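Local atomic coordinates of cytochrome c, putative (Shewanella oneidensis, PDB entry 1SP3), a protein that carries eight c-type haems and probably works as a respiratory oxidoreductase that reduces tetrathionate. Residues Q45-R54 with T294-D302; I344-G354 with A365-M376. All coordinates share one frame; numbering follows the deposited sequence.

Contact 1: Q45-R54 with T294-D302; sequences QKLPDRTVVR and TANAYMAGD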
loop_
_atom_site.group_PDB
_atom_site.type_symbol
_atom_site.label_atom_id
_atom_site.label_comp_id
_atom_site.label_asym_id
_atom_site.label_seq_id
_atom_site.Cartn_x
_atom_site.Cartn_y
_atom_site.Cartn_z
ATOM N N GLN A 45 0.331 4.535 14.983
ATOM C CA GLN A 45 -0.827 3.653 14.883
ATOM C C GLN A 45 -1.128 2.982 16.220
ATOM O O GLN A 45 -0.218 2.425 16.858
ATOM C CB GLN A 45 -0.595 2.596 13.783
ATOM C CG GLN A 45 -1.755 1.707 13.450
ATOM C CD GLN A 45 -1.419 0.811 12.261
ATOM O OE1 GLN A 45 -0.463 1.085 11.578
ATOM N NE2 GLN A 45 -2.174 -0.228 12.035
ATOM N N LYS A 46 -2.417 2.972 16.572
ATOM C CA LYS A 46 -2.947 2.409 17.780
ATOM C C LYS A 46 -3.326 0.945 17.496
ATOM O O LYS A 46 -4.338 0.680 16.837
ATOM C CB LYS A 46 -4.093 3.321 18.290
ATOM C CG LYS A 46 -4.663 2.966 19.668
ATOM C CD LYS A 46 -5.628 4.119 20.226
ATOM C CE LYS A 46 -6.300 3.761 21.609
ATOM N NZ LYS A 46 -5.875 2.373 22.039
ATOM N N LEU A 47 -2.426 0.018 17.890
ATOM C CA LEU A 47 -2.654 -1.430 17.915
ATOM C C LEU A 47 -3.513 -1.905 19.127
ATOM O O LEU A 47 -3.598 -1.208 20.130
ATOM C CB LEU A 47 -1.286 -2.177 17.889
ATOM C CG LEU A 47 -0.313 -1.788 16.749
ATOM C CD1 LEU A 47 0.949 -2.676 16.806
ATOM C CD2 LEU A 47 -0.971 -1.762 15.289
ATOM N N PRO A 48 -4.112 -3.079 19.096
ATOM C CA PRO A 48 -4.977 -3.500 20.198
ATOM C C PRO A 48 -4.385 -3.281 21.605
ATOM O O PRO A 48 -5.096 -2.809 22.511
ATOM C CB PRO A 48 -5.167 -4.996 19.903
ATOM C CG PRO A 48 -5.181 -5.029 18.424
ATOM C CD PRO A 48 -4.034 -4.121 18.063
ATOM N N ASP A 49 -3.076 -3.511 21.737
ATOM C CA ASP A 49 -2.398 -3.590 23.021
ATOM C C ASP A 49 -1.305 -2.529 23.258
ATOM O O ASP A 49 -0.668 -2.549 24.285
ATOM C CB ASP A 49 -1.717 -4.963 23.102
ATOM C CG ASP A 49 -0.769 -5.236 21.904
ATOM O OD1 ASP A 49 -1.195 -5.070 20.683
ATOM O OD2 ASP A 49 0.441 -5.639 22.109
ATOM N N ARG A 50 -1.048 -1.660 22.282
ATOM C CA ARG A 50 0.076 -0.697 22.327
ATOM C C ARG A 50 -0.042 0.342 21.195
ATOM O O ARG A 50 -0.641 0.042 20.150
ATOM C CB ARG A 50 1.443 -1.413 22.215
ATOM C CG ARG A 50 1.510 -2.479 21.099
ATOM C CD ARG A 50 2.914 -3.175 20.817
ATOM N NE ARG A 50 2.729 -4.134 19.734
ATOM C CZ ARG A 50 3.672 -4.874 19.152
ATOM N NH1 ARG A 50 4.969 -4.786 19.538
ATOM N NH2 ARG A 50 3.277 -5.717 18.141
ATOM N N THR A 51 0.493 1.558 21.404
ATOM C CA THR A 51 0.669 2.542 20.307
ATOM C C THR A 51 2.116 2.477 19.754
ATOM O O THR A 51 3.101 2.381 20.517
ATOM C CB THR A 51 0.338 3.976 20.744
ATOM O OG1 THR A 51 -1.029 4.036 21.129
ATOM C CG2 THR A 51 0.407 4.925 19.621
ATOM N N VAL A 52 2.221 2.435 18.423
ATOM C CA VAL A 52 3.521 2.266 17.801
ATOM C C VAL A 52 3.726 3.324 16.773
ATOM O O VAL A 52 2.819 4.015 16.369
ATOM C CB VAL A 52 3.708 0.874 17.075
ATOM C CG1 VAL A 52 3.829 -0.259 18.102
ATOM C CG2 VAL A 52 2.580 0.625 16.018
ATOM N N VAL A 53 4.975 3.450 16.388
ATOM C CA VAL A 53 5.355 4.201 15.221
ATOM C C VAL A 53 5.514 3.217 14.065
ATOM O O VAL A 53 6.406 2.403 14.045
ATOM C CB VAL A 53 6.555 5.142 15.491
ATOM C CG1 VAL A 53 7.026 5.811 14.149
ATOM C CG2 VAL A 53 6.092 6.248 16.479
ATOM N N ARG A 54 4.545 3.230 13.161
ATOM C CA ARG A 54 4.571 2.372 12.023
ATOM C C ARG A 54 4.853 3.310 10.815
ATOM O O ARG A 54 5.816 4.046 10.848
ATOM C CB ARG A 54 3.225 1.590 11.939
ATOM C CG ARG A 54 3.316 0.293 11.179
ATOM C CD ARG A 54 2.312 -0.896 11.526
ATOM N NE ARG A 54 2.397 -1.849 10.408
ATOM C CZ ARG A 54 1.693 -1.698 9.270
ATOM N NH1 ARG A 54 0.803 -0.678 9.157
ATOM N NH2 ARG A 54 1.843 -2.561 8.260
ATOM N N THR A 294 -9.554 0.040 13.546
ATOM C CA THR A 294 -8.245 -0.340 14.044
ATOM C C THR A 294 -7.790 -1.647 13.408
ATOM O O THR A 294 -8.611 -2.464 12.927
ATOM C CB THR A 294 -8.191 -0.430 15.634
ATOM O OG1 THR A 294 -9.223 -1.295 16.042
ATOM C CG2 THR A 294 -8.687 0.833 16.271
ATOM N N ALA A 295 -6.470 -1.845 13.416
ATOM C CA ALA A 295 -5.891 -2.980 12.791
ATOM C C ALA A 295 -4.762 -3.495 13.727
ATOM O O ALA A 295 -4.096 -2.729 14.478
ATOM C CB ALA A 295 -5.326 -2.565 11.431
ATOM N N ASN A 296 -4.552 -4.785 13.692
ATOM C CA ASN A 296 -3.366 -5.302 14.317
ATOM C C ASN A 296 -2.196 -5.321 13.335
ATOM O O ASN A 296 -2.400 -5.437 12.124
ATOM C CB ASN A 296 -3.617 -6.696 14.940
ATOM C CG ASN A 296 -2.792 -6.887 16.236
ATOM O OD1 ASN A 296 -1.893 -6.060 16.538
ATOM N ND2 ASN A 296 -3.096 -7.920 16.992
ATOM N N ALA A 297 -0.975 -5.195 13.857
ATOM C CA ALA A 297 0.208 -5.325 13.025
ATOM C C ALA A 297 1.355 -6.093 13.696
ATOM O O ALA A 297 1.617 -5.922 14.857
ATOM C CB ALA A 297 0.703 -3.939 12.526
ATOM N N TYR A 298 2.063 -6.893 12.901
ATOM C CA TYR A 298 3.306 -7.501 13.300
ATOM C C TYR A 298 4.402 -6.435 13.259
ATOM O O TYR A 298 4.553 -5.729 12.253
ATOM C CB TYR A 298 3.657 -8.683 12.363
ATOM C CG TYR A 298 5.005 -9.300 12.799
ATOM C CD1 TYR A 298 5.047 -10.302 13.794
ATOM C CD2 TYR A 298 6.212 -8.818 12.299
ATOM C CE1 TYR A 298 6.276 -10.843 14.248
ATOM C CE2 TYR A 298 7.481 -9.385 12.736
ATOM C CZ TYR A 298 7.477 -10.390 13.731
ATOM O OH TYR A 298 8.674 -10.952 14.195
ATOM N N MET A 299 5.145 -6.269 14.341
ATOM C CA MET A 299 6.208 -5.284 14.313
ATOM C C MET A 299 7.566 -5.947 14.535
ATOM O O MET A 299 7.628 -7.092 15.037
ATOM C CB MET A 299 6.035 -4.233 15.389
ATOM C CG MET A 299 4.668 -3.613 15.404
ATOM S SD MET A 299 4.685 -2.446 14.074
ATOM C CE MET A 299 5.865 -1.275 14.565
ATOM N N ALA A 300 8.631 -5.244 14.112
ATOM C CA ALA A 300 9.948 -5.841 14.137
ATOM C C ALA A 300 10.282 -6.262 15.533
ATOM O O ALA A 300 10.026 -5.569 16.453
ATOM C CB ALA A 300 10.991 -4.876 13.603
ATOM N N GLY A 301 10.808 -7.469 15.666
ATOM C CA GLY A 301 11.087 -8.025 16.967
ATOM C C GLY A 301 9.989 -8.809 17.648
ATOM O O GLY A 301 10.299 -9.409 18.647
ATOM N N ASP A 302 8.728 -8.791 17.173
ATOM C CA ASP A 302 7.625 -9.490 17.829
ATOM C C ASP A 302 7.919 -10.989 17.737
ATOM O O ASP A 302 8.388 -11.440 16.718
ATOM C CB ASP A 302 6.331 -9.286 17.039
ATOM C CG ASP A 302 5.688 -7.933 17.271
ATOM O OD1 ASP A 302 6.280 -7.063 17.937
ATOM O OD2 ASP A 302 4.542 -7.681 16.856
HETATM O O HOH W 1 -4.801 0.430 14.254
HETATM O O HOH W 2 -0.134 -5.891 18.611
HETATM O O HOH W 3 4.469 -3.734 10.526
#
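Arg50 and Asp302 meet end-on, the guanidinium presenting NH1 and NH2 to one carboxylate oxygen each. NH2 lies 2.7 Å from Asp302 OD2 and NH1 3.1 Å from Asp302 OD1; both oxygens are met on their syn side, with the two planes 28° apart. A long, nearly extended side chain suits Arg50, for it must span from the hairpin to the turn. Asp302 is itself held: Met299 N donates to OD2 from above the carboxylate plane (2.9 Å), so two donors grip that oxygen, which should limit rotation of the carboxylate.

Met299 fills the middle. Its CG lies over one face of the Arg50 guanidinium, while its chain, folded back at both chi2 and chi3, brings CE tip to tip with Val52 CB at 3.9 Å and sets SD at the edge of the Arg54 guanidinium. Leu47 crosses Met299 at a slant, and its CD2 also packs on Ala297 CB. Ala297 is small enough for Arg54 to pass close by, NE 3.4 Å from its CB. Arg54 NH1 then bonds in plane to a lone pair of Gln45 OE1 (3.3 Å), and a water joins NE to Tyr298 O.

The two-stranded hairpin of 44-47 and 50-53 thus lies across strand 295-297, at 88° for the segments 45-47 and 295-297, while strand 295-297 pairs with 310-315 in the large mixed sheet; Arg54 also touches Thr313 there and comes near a haem.

Contact 2: I344-G354 with A365-M376; sequences IFITPKTYGKG and AAKLGMEANPTM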
loop_
_atom_site.group_PDB
_atom_site.type_symbol
_atom_site.label_atom_id
_atom_site.label_comp_id
_atom_site.label_asym_id
_atom_site.label_seq_id
_atom_site.Cartn_x
_atom_site.Cartn_y
_atom_site.Cartn_z
ATOM N N ILE A 344 11.372 -14.823 15.614
ATOM C CA ILE A 344 11.003 -13.547 14.976
ATOM C C ILE A 344 11.276 -13.502 13.493
ATOM O O ILE A 344 12.257 -14.122 12.996
ATOM C CB ILE A 344 11.754 -12.315 15.588
ATOM C CG1 ILE A 344 13.247 -12.328 15.186
ATOM C CG2 ILE A 344 11.596 -12.287 17.088
ATOM C CD1 ILE A 344 14.002 -11.133 15.702
ATOM N N PHE A 345 10.459 -12.711 12.769
ATOM C CA PHE A 345 10.765 -12.513 11.341
ATOM C C PHE A 345 11.993 -11.652 11.158
ATOM O O PHE A 345 12.203 -10.682 11.927
ATOM C CB PHE A 345 9.529 -11.895 10.619
ATOM C CG PHE A 345 8.450 -12.916 10.354
ATOM C CD1 PHE A 345 7.179 -12.774 10.927
ATOM C CD2 PHE A 345 8.702 -14.004 9.526
ATOM C CE1 PHE A 345 6.211 -13.700 10.692
ATOM C CE2 PHE A 345 7.697 -14.950 9.251
ATOM C CZ PHE A 345 6.468 -14.785 9.861
ATOM N N ILE A 346 12.780 -11.992 10.161
ATOM C CA ILE A 346 14.004 -11.320 9.823
ATOM C C ILE A 346 13.777 -10.348 8.715
ATOM O O ILE A 346 12.958 -10.636 7.866
ATOM C CB ILE A 346 14.980 -12.347 9.309
ATOM C CG1 ILE A 346 15.370 -13.254 10.485
ATOM C CG2 ILE A 346 16.175 -11.664 8.504
ATOM C CD1 ILE A 346 16.261 -14.466 10.033
ATOM N N THR A 347 14.521 -9.234 8.729
ATOM C CA THR A 347 14.449 -8.230 7.717
ATOM C C THR A 347 15.731 -8.386 6.961
ATOM O O THR A 347 16.750 -7.901 7.427
ATOM C CB THR A 347 14.407 -6.811 8.353
ATOM O OG1 THR A 347 15.490 -6.699 9.286
ATOM C CG2 THR A 347 13.149 -6.610 9.227
ATOM N N PRO A 348 15.734 -9.088 5.843
ATOM C CA PRO A 348 17.002 -9.437 5.188
ATOM C C PRO A 348 17.422 -8.401 4.156
ATOM O O PRO A 348 16.602 -7.657 3.695
ATOM C CB PRO A 348 16.683 -10.759 4.502
ATOM C CG PRO A 348 15.310 -10.546 4.073
ATOM C CD PRO A 348 14.604 -9.715 5.155
ATOM N N LYS A 349 18.703 -8.390 3.835
ATOM C CA LYS A 349 19.181 -7.595 2.753
ATOM C C LYS A 349 18.957 -8.353 1.427
ATOM O O LYS A 349 19.497 -9.437 1.230
ATOM C CB LYS A 349 20.690 -7.237 2.995
ATOM C CG LYS A 349 21.345 -6.411 1.812
ATOM C CD LYS A 349 22.760 -5.988 2.270
ATOM C CE LYS A 349 23.355 -4.879 1.446
ATOM N NZ LYS A 349 22.843 -3.558 1.805
ATOM N N THR A 350 18.123 -7.828 0.531
ATOM C CA THR A 350 17.943 -8.492 -0.732
ATOM C C THR A 350 18.680 -7.716 -1.765
ATOM O O THR A 350 19.235 -8.290 -2.687
ATOM C CB THR A 350 16.460 -8.542 -1.152
ATOM O OG1 THR A 350 15.931 -7.210 -1.156
ATOM C CG2 THR A 350 15.574 -9.412 -0.177
ATOM N N TYR A 351 18.702 -6.403 -1.613
ATOM C CA TYR A 351 19.283 -5.531 -2.616
ATOM C C TYR A 351 20.768 -5.254 -2.327
ATOM O O TYR A 351 21.168 -5.126 -1.177
ATOM C CB TYR A 351 18.532 -4.187 -2.655
ATOM C CG TYR A 351 19.143 -3.256 -3.669
ATOM C CD1 TYR A 351 18.964 -3.515 -5.028
ATOM C CD2 TYR A 351 19.978 -2.177 -3.284
ATOM C CE1 TYR A 351 19.553 -2.704 -6.000
ATOM C CE2 TYR A 351 20.567 -1.334 -4.246
ATOM C CZ TYR A 351 20.340 -1.608 -5.597
ATOM O OH TYR A 351 20.883 -0.835 -6.624
ATOM N N GLY A 352 21.577 -5.109 -3.365
ATOM C CA GLY A 352 22.933 -4.553 -3.206
ATOM C C GLY A 352 24.011 -5.578 -2.757
ATOM O O GLY A 352 23.765 -6.794 -2.753
ATOM N N LYS A 353 25.169 -5.088 -2.342
ATOM C CA LYS A 353 26.320 -5.932 -1.981
ATOM C C LYS A 353 26.087 -6.891 -0.779
ATOM O O LYS A 353 25.721 -6.459 0.321
ATOM C CB LYS A 353 27.567 -5.045 -1.715
ATOM C CG LYS A 353 28.540 -4.958 -2.933
ATOM C CD LYS A 353 28.867 -3.454 -3.350
ATOM C CE LYS A 353 30.061 -3.392 -4.387
ATOM N NZ LYS A 353 30.603 -2.019 -4.774
ATOM N N GLY A 354 26.281 -8.184 -1.004
ATOM C CA GLY A 354 25.950 -9.168 0.028
ATOM C C GLY A 354 24.481 -9.609 0.057
ATOM O O GLY A 354 24.152 -10.700 0.554
ATOM N N ALA A 365 22.388 -12.633 3.904
ATOM C CA ALA A 365 21.297 -11.642 3.779
ATOM C C ALA A 365 20.645 -11.345 5.144
ATOM O O ALA A 365 20.467 -10.188 5.521
ATOM C CB ALA A 365 20.291 -12.041 2.695
ATOM N N ALA A 366 20.387 -12.377 5.931
ATOM C CA ALA A 366 19.875 -12.194 7.298
ATOM C C ALA A 366 20.779 -11.391 8.200
ATOM O O ALA A 366 20.308 -10.490 8.939
ATOM C CB ALA A 366 19.608 -13.568 7.972
ATOM N N LYS A 367 22.079 -11.733 8.172
ATOM C CA LYS A 367 23.063 -11.092 9.057
ATOM C C LYS A 367 23.154 -9.607 8.685
ATOM O O LYS A 367 23.060 -8.691 9.537
ATOM C CB LYS A 367 24.449 -11.771 8.895
ATOM C CG LYS A 367 25.686 -10.920 9.428
ATOM C CD LYS A 367 27.114 -11.400 8.785
ATOM C CE LYS A 367 28.407 -10.679 9.333
ATOM N NZ LYS A 367 28.812 -9.516 8.494
ATOM N N LEU A 368 23.327 -9.365 7.405
ATOM C CA LEU A 368 23.463 -7.973 6.931
ATOM C C LEU A 368 22.175 -7.133 7.091
ATOM O O LEU A 368 22.276 -5.960 7.400
ATOM C CB LEU A 368 23.984 -7.921 5.489
ATOM C CG LEU A 368 25.413 -8.430 5.206
ATOM C CD1 LEU A 368 25.629 -8.438 3.643
ATOM C CD2 LEU A 368 26.544 -7.560 5.994
ATOM N N GLY A 369 20.992 -7.747 6.929
ATOM C CA GLY A 369 19.711 -7.064 7.095
ATOM C C GLY A 369 19.426 -6.806 8.584
ATOM O O GLY A 369 18.891 -5.771 8.978
ATOM N N MET A 370 19.773 -7.746 9.442
ATOM C CA MET A 370 19.598 -7.514 10.883
ATOM C C MET A 370 20.569 -6.504 11.504
ATOM O O MET A 370 20.190 -5.756 12.422
ATOM C CB MET A 370 19.637 -8.820 11.655
ATOM C CG MET A 370 18.487 -9.790 11.220
ATOM S SD MET A 370 16.844 -9.194 11.729
ATOM C CE MET A 370 16.809 -10.216 13.230
ATOM N N GLU A 371 21.816 -6.497 11.028
ATOM C CA GLU A 371 22.771 -5.485 11.502
ATOM C C GLU A 371 22.451 -4.124 10.952
ATOM O O GLU A 371 22.972 -3.159 11.427
ATOM C CB GLU A 371 24.215 -5.795 11.126
ATOM C CG GLU A 371 24.749 -7.101 11.645
ATOM C CD GLU A 371 26.066 -7.433 10.949
ATOM O OE1 GLU A 371 26.439 -6.688 9.978
ATOM O OE2 GLU A 371 26.729 -8.413 11.391
ATOM N N ALA A 372 21.593 -4.022 9.954
ATOM C CA ALA A 372 21.258 -2.690 9.458
ATOM C C ALA A 372 19.924 -2.134 10.000
ATOM O O ALA A 372 19.654 -0.919 9.887
ATOM C CB ALA A 372 21.301 -2.661 7.908
ATOM N N ASN A 373 19.089 -3.013 10.553
ATOM C CA ASN A 373 17.768 -2.602 11.057
ATOM C C ASN A 373 17.868 -1.747 12.357
ATOM O O ASN A 373 18.381 -2.228 13.381
ATOM C CB ASN A 373 16.872 -3.837 11.262
ATOM C CG ASN A 373 15.379 -3.484 11.427
ATOM O OD1 ASN A 373 14.872 -3.309 12.543
ATOM N ND2 ASN A 373 14.658 -3.474 10.324
ATOM N N PRO A 374 17.417 -0.487 12.324
ATOM C CA PRO A 374 17.454 0.344 13.541
ATOM C C PRO A 374 16.696 -0.269 14.712
ATOM O O PRO A 374 17.227 -0.244 15.818
ATOM C CB PRO A 374 16.815 1.680 13.100
ATOM C CG PRO A 374 16.062 1.356 11.806
ATOM C CD PRO A 374 16.884 0.264 11.160
ATOM N N THR A 375 15.502 -0.806 14.504
ATOM C CA THR A 375 14.798 -1.405 15.622
ATOM C C THR A 375 15.506 -2.652 16.203
ATOM O O THR A 375 15.541 -2.790 17.427
ATOM C CB THR A 375 13.340 -1.712 15.294
ATOM O OG1 THR A 375 13.070 -1.253 13.972
ATOM C CG2 THR A 375 12.396 -0.840 16.103
ATOM N N MET A 376 16.080 -3.532 15.365
ATOM C CA MET A 376 16.759 -4.714 15.880
ATOM C C MET A 376 17.904 -4.248 16.823
ATOM O O MET A 376 18.065 -4.773 17.928
ATOM C CB MET A 376 17.302 -5.581 14.777
ATOM C CG MET A 376 16.267 -6.145 13.830
ATOM S SD MET A 376 14.886 -6.988 14.648
ATOM C CE MET A 376 13.912 -7.709 13.055
#
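The backbones of Pro348 and Gly369 come within 4.1 Å, CA to CA, and one hydrogen bond fixes the pairing: Lys349 N donates to Ala365 O at 3.0 Å, nearly straight at 173°. That oxygen also takes the helical bond from Gly369 N, the two donors reaching it from opposite faces of its plane. A weaker CA-H...O contact joins Gly369 CA to Thr347 O (3.1 Å); any side chain on Gly369 would strike Thr347 O and Pro348.

Apolar packing covers the flanks. Ile346 CG2 rests on Ala366 CB and Met370 CG, and flexible Met370 bends to bring CE 3.9 Å from Ile344 CD1. Leu368 CD1 packs on Gly354 CA, and its CB meets the aliphatic part of Lys349, whose NZ goes on to Ser69 O.

Among polar side chains, Asn373 caps helix 374-378, a lone pair of OD1 receiving Met376 N at 3.1 Å. Its ND2 lies beside Thr347 CG2 and bonds to Ser68 OG. An alanine here would keep neither bond, and is likely to leave Met376 N and Ser68 OG without these partners.

Residues 344-348 thus run between strand 325-339, which pairs with strand 344-345, and helix 362-372, with Ile346 and Pro348 also touching Ile337.

How the contacts relate
Along the chain the contacts come in series: contact 1 closes at Asp302 before contact 2 opens at Ile344. Their centres are 21 Å apart, yet they touch where the turn after strand 295-297 meets strand 344-345. There Tyr298 OH and Phe345 N, 2.9 Å apart, probably share a hydrogen bond, their rings pack edge-to-face, and Ile344 CG2 rests near Asp302 O. Both reach the large mixed sheet, through strand 295-297 in contact 1 and strand 344-345 in contact 2. Contact 1 joins that sheet to a hairpin from the haem-binding N-terminal part, whereas contact 2 packs helices 362-372 and 374-378 within the later part of the chain.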